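CDP-glucose 4,6-dehydratase (Salmonella enterica subsp. enterica serovar Typhi, PDB 1WVG) catalyses the NAD(+)-dependent dehydration of CDP-D-glucose to CDP-4-dehydro-6-deoxy-D-glucose, a step in the biosynthesis of CDP-3,6-dideoxy-D-mannose for the lipopolysaccharide O-antigen. Local coordinates at residues F215-P226 / W283-D292. Numbering follows the deposited sequence.
With CXY (cytidine-5'-diphospho-beta-D-xylose), chain D.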
loop_
_atom_site.group_PDB
_atom_site.type_symbol
_atom_site.label_atom_id
_atom_site.label_comp_id
_atom_site.label_asym_id
_atom_site.label_seq_id
_atom_site.Cartn_x
_atom_site.Cartn_y
_atom_site.Cartn_z
ATOM N N PHE A 215 -44.674 2.711 1.223
ATOM C CA PHE A 215 -45.570 2.046 0.323
ATOM C C PHE A 215 -46.853 1.603 0.990
ATOM O O PHE A 215 -47.968 1.813 0.495
ATOM C CB PHE A 215 -44.889 0.854 -0.346
ATOM C CG PHE A 215 -43.917 1.356 -1.391
ATOM C CD1 PHE A 215 -43.581 2.711 -1.469
ATOM C CD2 PHE A 215 -43.317 0.478 -2.295
ATOM C CE1 PHE A 215 -42.671 3.204 -2.413
ATOM C CE2 PHE A 215 -42.407 0.953 -3.246
ATOM C CZ PHE A 215 -42.082 2.312 -3.312
ATOM N N GLU A 216 -46.641 0.937 2.104
ATOM C CA GLU A 216 -47.686 0.380 2.923
ATOM C C GLU A 216 -48.797 1.382 3.161
ATOM O O GLU A 216 -49.967 1.074 2.965
ATOM C CB GLU A 216 -47.068 0.088 4.291
ATOM C CG GLU A 216 -47.002 -1.389 4.684
ATOM C CD GLU A 216 -46.881 -1.471 6.176
ATOM O OE1 GLU A 216 -45.916 -1.010 6.798
ATOM O OE2 GLU A 216 -47.944 -2.023 6.745
ATOM N N ASN A 217 -48.357 2.559 3.623
ATOM C CA ASN A 217 -49.186 3.701 3.964
ATOM C C ASN A 217 -49.354 4.647 2.821
ATOM O O ASN A 217 -49.307 5.844 3.027
ATOM C CB ASN A 217 -48.621 4.521 5.142
ATOM C CG ASN A 217 -48.587 3.707 6.426
ATOM O OD1 ASN A 217 -49.294 2.699 6.567
ATOM N ND2 ASN A 217 -47.765 4.135 7.373
ATOM N N ASN A 218 -49.560 4.094 1.645
ATOM C CA ASN A 218 -49.748 4.855 0.421
ATOM C C ASN A 218 -49.115 6.230 0.408
ATOM O O ASN A 218 -49.746 7.203 -0.002
ATOM C CB ASN A 218 -51.198 4.867 -0.094
ATOM C CG ASN A 218 -51.767 3.464 -0.175
ATOM O OD1 ASN A 218 -51.576 2.749 -1.198
ATOM N ND2 ASN A 218 -52.422 3.048 0.926
ATOM N N GLN A 219 -47.862 6.292 0.848
ATOM C CA GLN A 219 -47.100 7.526 0.878
ATOM C C GLN A 219 -45.873 7.332 0.007
ATOM O O GLN A 219 -45.540 6.180 -0.319
ATOM C CB GLN A 219 -46.680 7.877 2.316
ATOM C CG GLN A 219 -47.844 8.425 3.135
ATOM C CD GLN A 219 -47.397 9.128 4.402
ATOM O OE1 GLN A 219 -46.642 8.527 5.195
ATOM N NE2 GLN A 219 -47.877 10.355 4.589
ATOM N N GLN A 220 -45.222 8.436 -0.388
ATOM C CA GLN A 220 -44.029 8.240 -1.194
ATOM C C GLN A 220 -42.846 8.122 -0.265
ATOM O O GLN A 220 -42.836 8.734 0.785
ATOM C CB GLN A 220 -43.703 9.169 -2.378
ATOM C CG GLN A 220 -44.798 10.098 -2.913
ATOM C CD GLN A 220 -44.113 11.250 -3.609
ATOM O OE1 GLN A 220 -43.946 12.320 -3.012
ATOM N NE2 GLN A 220 -43.622 11.002 -4.827
ATOM N N VAL A 221 -41.869 7.311 -0.630
ATOM C CA VAL A 221 -40.732 7.159 0.233
ATOM C C VAL A 221 -39.775 8.249 -0.144
ATOM O O VAL A 221 -39.618 8.598 -1.330
ATOM C CB VAL A 221 -40.115 5.748 0.172
ATOM C CG1 VAL A 221 -39.838 5.315 -1.275
ATOM C CG2 VAL A 221 -38.832 5.684 0.992
ATOM N N ILE A 222 -39.170 8.781 0.895
ATOM C CA ILE A 222 -38.192 9.829 0.717
ATOM C C ILE A 222 -36.723 9.360 0.641
ATOM O O ILE A 222 -36.145 8.938 1.652
ATOM C CB ILE A 222 -38.359 10.922 1.735
ATOM C CG1 ILE A 222 -39.658 11.663 1.395
ATOM C CG2 ILE A 222 -37.133 11.825 1.627
ATOM C CD1 ILE A 222 -39.990 12.799 2.352
ATOM N N ILE A 223 -36.138 9.474 -0.581
ATOM C CA ILE A 223 -34.762 9.095 -0.946
ATOM C C ILE A 223 -33.720 10.190 -0.763
ATOM O O ILE A 223 -33.773 11.264 -1.392
ATOM C CB ILE A 223 -34.708 8.601 -2.374
ATOM C CG1 ILE A 223 -35.677 7.444 -2.484
ATOM C CG2 ILE A 223 -33.298 8.141 -2.713
ATOM C CD1 ILE A 223 -35.275 6.249 -1.625
ATOM N N ARG A 224 -32.738 9.895 0.097
ATOM C CA ARG A 224 -31.710 10.870 0.338
ATOM C C ARG A 224 -30.477 10.797 -0.542
ATOM O O ARG A 224 -29.909 11.858 -0.817
ATOM C CB ARG A 224 -31.367 11.125 1.793
ATOM C CG ARG A 224 -31.492 9.937 2.728
ATOM C CD ARG A 224 -30.573 10.114 3.919
ATOM N NE ARG A 224 -30.342 8.894 4.688
ATOM C CZ ARG A 224 -31.318 8.183 5.232
ATOM N NH1 ARG A 224 -32.608 8.542 5.099
ATOM N NH2 ARG A 224 -30.983 7.081 5.907
ATOM N N ASN A 225 -30.064 9.583 -0.969
ATOM C CA ASN A 225 -28.839 9.364 -1.795
ATOM C C ASN A 225 -28.975 8.315 -2.892
ATOM O O ASN A 225 -28.441 7.209 -2.760
ATOM C CB ASN A 225 -27.744 8.832 -0.855
ATOM C CG ASN A 225 -27.363 9.857 0.183
ATOM O OD1 ASN A 225 -26.860 10.924 -0.168
ATOM N ND2 ASN A 225 -27.587 9.537 1.453
ATOM N N PRO A 226 -29.678 8.683 -3.964
ATOM C CA PRO A 226 -30.026 7.861 -5.106
ATOM C C PRO A 226 -28.893 7.178 -5.822
ATOM O O PRO A 226 -29.070 6.111 -6.425
ATOM C CB PRO A 226 -30.743 8.771 -6.109
ATOM C CG PRO A 226 -30.701 10.166 -5.532
ATOM C CD PRO A 226 -30.105 10.096 -4.134
ATOM N N TRP A 283 -43.951 -3.267 -6.086
ATOM C CA TRP A 283 -45.108 -2.972 -5.244
ATOM C C TRP A 283 -46.321 -2.689 -6.086
ATOM O O TRP A 283 -47.332 -3.372 -6.011
ATOM C CB TRP A 283 -44.866 -1.759 -4.349
ATOM C CG TRP A 283 -45.903 -1.633 -3.262
ATOM C CD1 TRP A 283 -47.022 -0.862 -3.317
ATOM C CD2 TRP A 283 -45.916 -2.287 -1.964
ATOM N NE1 TRP A 283 -47.728 -0.978 -2.151
ATOM C CE2 TRP A 283 -47.075 -1.848 -1.298
ATOM C CE3 TRP A 283 -45.069 -3.199 -1.303
ATOM C CZ2 TRP A 283 -47.377 -2.294 -0.001
ATOM C CZ3 TRP A 283 -45.373 -3.637 -0.025
ATOM C CH2 TRP A 283 -46.523 -3.189 0.623
ATOM N N GLY A 284 -46.189 -1.659 -6.901
ATOM C CA GLY A 284 -47.273 -1.242 -7.773
ATOM C C GLY A 284 -48.165 -0.268 -7.018
ATOM O O GLY A 284 -47.661 0.562 -6.262
ATOM N N ASP A 285 -49.479 -0.388 -7.235
ATOM C CA ASP A 285 -50.519 0.408 -6.599
ATOM C C ASP A 285 -50.137 1.788 -6.077
ATOM O O ASP A 285 -50.174 2.070 -4.848
ATOM C CB ASP A 285 -51.269 -0.351 -5.487
ATOM C CG ASP A 285 -51.405 -1.834 -5.743
ATOM O OD1 ASP A 285 -52.113 -2.305 -6.643
ATOM O OD2 ASP A 285 -50.714 -2.546 -4.887
ATOM N N ASP A 286 -49.809 2.650 -7.045
ATOM C CA ASP A 286 -49.469 4.037 -6.772
ATOM C C ASP A 286 -48.041 4.309 -6.318
ATOM O O ASP A 286 -47.601 5.476 -6.383
ATOM C CB ASP A 286 -50.390 4.716 -5.729
ATOM C CG ASP A 286 -51.871 4.347 -5.681
ATOM O OD1 ASP A 286 -52.500 3.956 -6.653
ATOM O OD2 ASP A 286 -52.375 4.555 -4.479
ATOM N N ALA A 287 -47.351 3.265 -5.820
ATOM C CA ALA A 287 -45.991 3.410 -5.316
ATOM C C ALA A 287 -45.173 4.505 -6.010
ATOM O O ALA A 287 -45.161 4.607 -7.241
ATOM C CB ALA A 287 -45.265 2.078 -5.152
ATOM N N SER A 288 -44.496 5.335 -5.213
ATOM C CA SER A 288 -43.684 6.421 -5.738
ATOM C C SER A 288 -42.596 6.844 -4.769
ATOM O O SER A 288 -42.603 6.597 -3.572
ATOM C CB SER A 288 -44.546 7.625 -6.128
ATOM O OG SER A 288 -43.733 8.742 -6.404
ATOM N N TRP A 289 -41.610 7.517 -5.267
ATOM C CA TRP A 289 -40.628 7.920 -4.303
ATOM C C TRP A 289 -40.331 9.381 -4.485
ATOM O O TRP A 289 -40.769 10.044 -5.428
ATOM C CB TRP A 289 -39.362 7.041 -4.268
ATOM C CG TRP A 289 -38.599 6.992 -5.562
ATOM C CD1 TRP A 289 -38.759 6.146 -6.621
ATOM C CD2 TRP A 289 -37.522 7.853 -5.904
ATOM N NE1 TRP A 289 -37.852 6.426 -7.614
ATOM C CE2 TRP A 289 -37.071 7.465 -7.186
ATOM C CE3 TRP A 289 -36.881 8.899 -5.197
ATOM C CZ2 TRP A 289 -36.008 8.126 -7.804
ATOM C CZ3 TRP A 289 -35.810 9.540 -5.803
ATOM C CH2 TRP A 289 -35.392 9.154 -7.095
ATOM N N LEU A 290 -39.574 9.904 -3.585
ATOM C CA LEU A 290 -39.357 11.279 -3.772
ATOM C C LEU A 290 -38.006 11.684 -3.237
ATOM O O LEU A 290 -37.548 11.185 -2.215
ATOM C CB LEU A 290 -40.536 12.014 -3.092
ATOM C CG LEU A 290 -40.103 13.291 -2.399
ATOM C CD1 LEU A 290 -40.254 14.474 -3.346
ATOM C CD2 LEU A 290 -40.935 13.519 -1.154
ATOM N N LEU A 291 -37.379 12.600 -3.953
ATOM C CA LEU A 291 -36.077 13.101 -3.601
ATOM C C LEU A 291 -36.011 14.140 -2.489
ATOM O O LEU A 291 -36.746 15.122 -2.396
ATOM C CB LEU A 291 -35.387 13.645 -4.850
ATOM C CG LEU A 291 -34.005 14.190 -4.555
ATOM C CD1 LEU A 291 -33.055 13.041 -4.222
ATOM C CD2 LEU A 291 -33.493 14.930 -5.781
ATOM N N ASP A 292 -35.046 13.939 -1.635
ATOM C CA ASP A 292 -34.838 14.869 -0.593
ATOM C C ASP A 292 -33.498 15.581 -0.809
ATOM O O ASP A 292 -32.445 14.991 -1.094
ATOM C CB ASP A 292 -34.851 14.147 0.740
ATOM C CG ASP A 292 -34.411 15.101 1.802
ATOM O OD1 ASP A 292 -34.528 16.325 1.708
ATOM O OD2 ASP A 292 -33.836 14.505 2.826
HETATM O O1B CXY D . -25.495 1.262 4.649
HETATM P PB CXY D . -26.269 1.514 5.928
HETATM O O2B CXY D . -26.083 2.896 6.498
HETATM O "O1'" CXY D . -25.849 0.388 7.050
HETATM O O3A CXY D . -27.674 1.192 5.372
HETATM P PA CXY D . -28.979 2.147 5.066
HETATM O O1A CXY D . -30.041 1.206 4.619
HETATM O O2A CXY D . -29.338 2.952 6.252
HETATM O O5D CXY D . -28.414 3.098 3.921
HETATM C C5D CXY D . -28.272 2.552 2.603
HETATM C C4D CXY D . -28.097 3.691 1.628
HETATM O O4D CXY D . -29.418 4.151 1.248
HETATM C C3D CXY D . -27.300 4.909 2.093
HETATM O O3D CXY D . -26.498 5.581 1.056
HETATM C C2D CXY D . -28.479 5.775 2.573
HETATM O O2D CXY D . -28.063 7.143 2.595
HETATM C C1D CXY D . -29.469 5.530 1.457
HETATM N N1 CXY D . -30.849 5.886 1.802
HETATM C C6 CXY D . -31.492 5.249 2.851
HETATM C C5 CXY D . -32.730 5.514 3.186
HETATM C C4 CXY D . -33.487 6.501 2.497
HETATM N N3 CXY D . -32.792 7.104 1.435
HETATM C C2 CXY D . -31.487 6.852 1.048
HETATM N N4 CXY D . -34.636 6.840 2.758
HETATM O O2 CXY D . -30.929 7.441 0.115
HETATM C "C1'" CXY D . -26.590 -0.816 6.946
HETATM C "C2'" CXY D . -26.856 -1.267 8.361
HETATM C "C3'" CXY D . -25.501 -1.500 9.002
HETATM C "C4'" CXY D . -24.724 -2.563 8.226
HETATM C "C5'" CXY D . -24.595 -2.144 6.768
HETATM O "O2'" CXY D . -27.554 -0.258 9.122
HETATM O "O3'" CXY D . -25.687 -2.007 10.336
HETATM O "O4'" CXY D . -23.442 -2.761 8.817
HETATM O "O5'" CXY D . -25.881 -1.858 6.207
HETATM O O HOH W 1 -50.392 -0.181 -0.344
#
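Val221 pairs with Trp289 in two short parallel strands, 221-223 and 289-291, a two-stranded sheet separate from the large Rossmann sheet of this short-chain dehydrogenase/reductase. The parallel pattern is explicit: Val221 N donates to Ser288 O and Val221 O accepts from Leu290 N, after which Ile223 N reaches Leu290 O at 2.8 Å and Ile223 O takes Asp292 N. The axes of the two short strands nevertheless run 35° from parallel. On one face, Ile223 CG1 meets Trp289 CE3 at 3.3 Å, the isoleucine side chain set roughly perpendicular to that of the tryptophan, while Val221 CG1 packs on Trp289 CB. On the other, Ile222 and Leu290 run alongside each other in one direction, and Ile222 CG1 presses tightly on Leu290 CD2. Gln220, the residue before Val221, extends its chain to bring NE2 to Ser288 OG at 2.8 Å, with the hydroxyl oxygen exactly in the amide plane.

The ends of helices 207-216 and 272-283 are joined by CH-pi contacts. Ala287 CB sits over the centre of the Phe215 ring, 3.5 Å above its plane, and Phe215 CB in turn covers the five-membered ring of Trp283, only 12° off its normal. With CG anti to the backbone N, Trp283 presents that face to Phe215; Lys334 makes a cation-pi contact with the same indole. Trp289 NE1 is held by Asp277 of helix 272-283.

At the other end, strand 221-223 and the loop that follows read the cytosine of the bound CDP-xylose through backbone atoms: Ile222 O accepts from CXY N4, and Asn225 N donates to CXY O2. The Arg224 guanidinium lies over the base, its NE salt-bridged to Glu299 and its NH2 hydrogen-bonded to Asp205 O. Between those two backbone bonds, Arg224 N points almost straight at CXY N3, 3.1 Å away with 175° at the hydrogen.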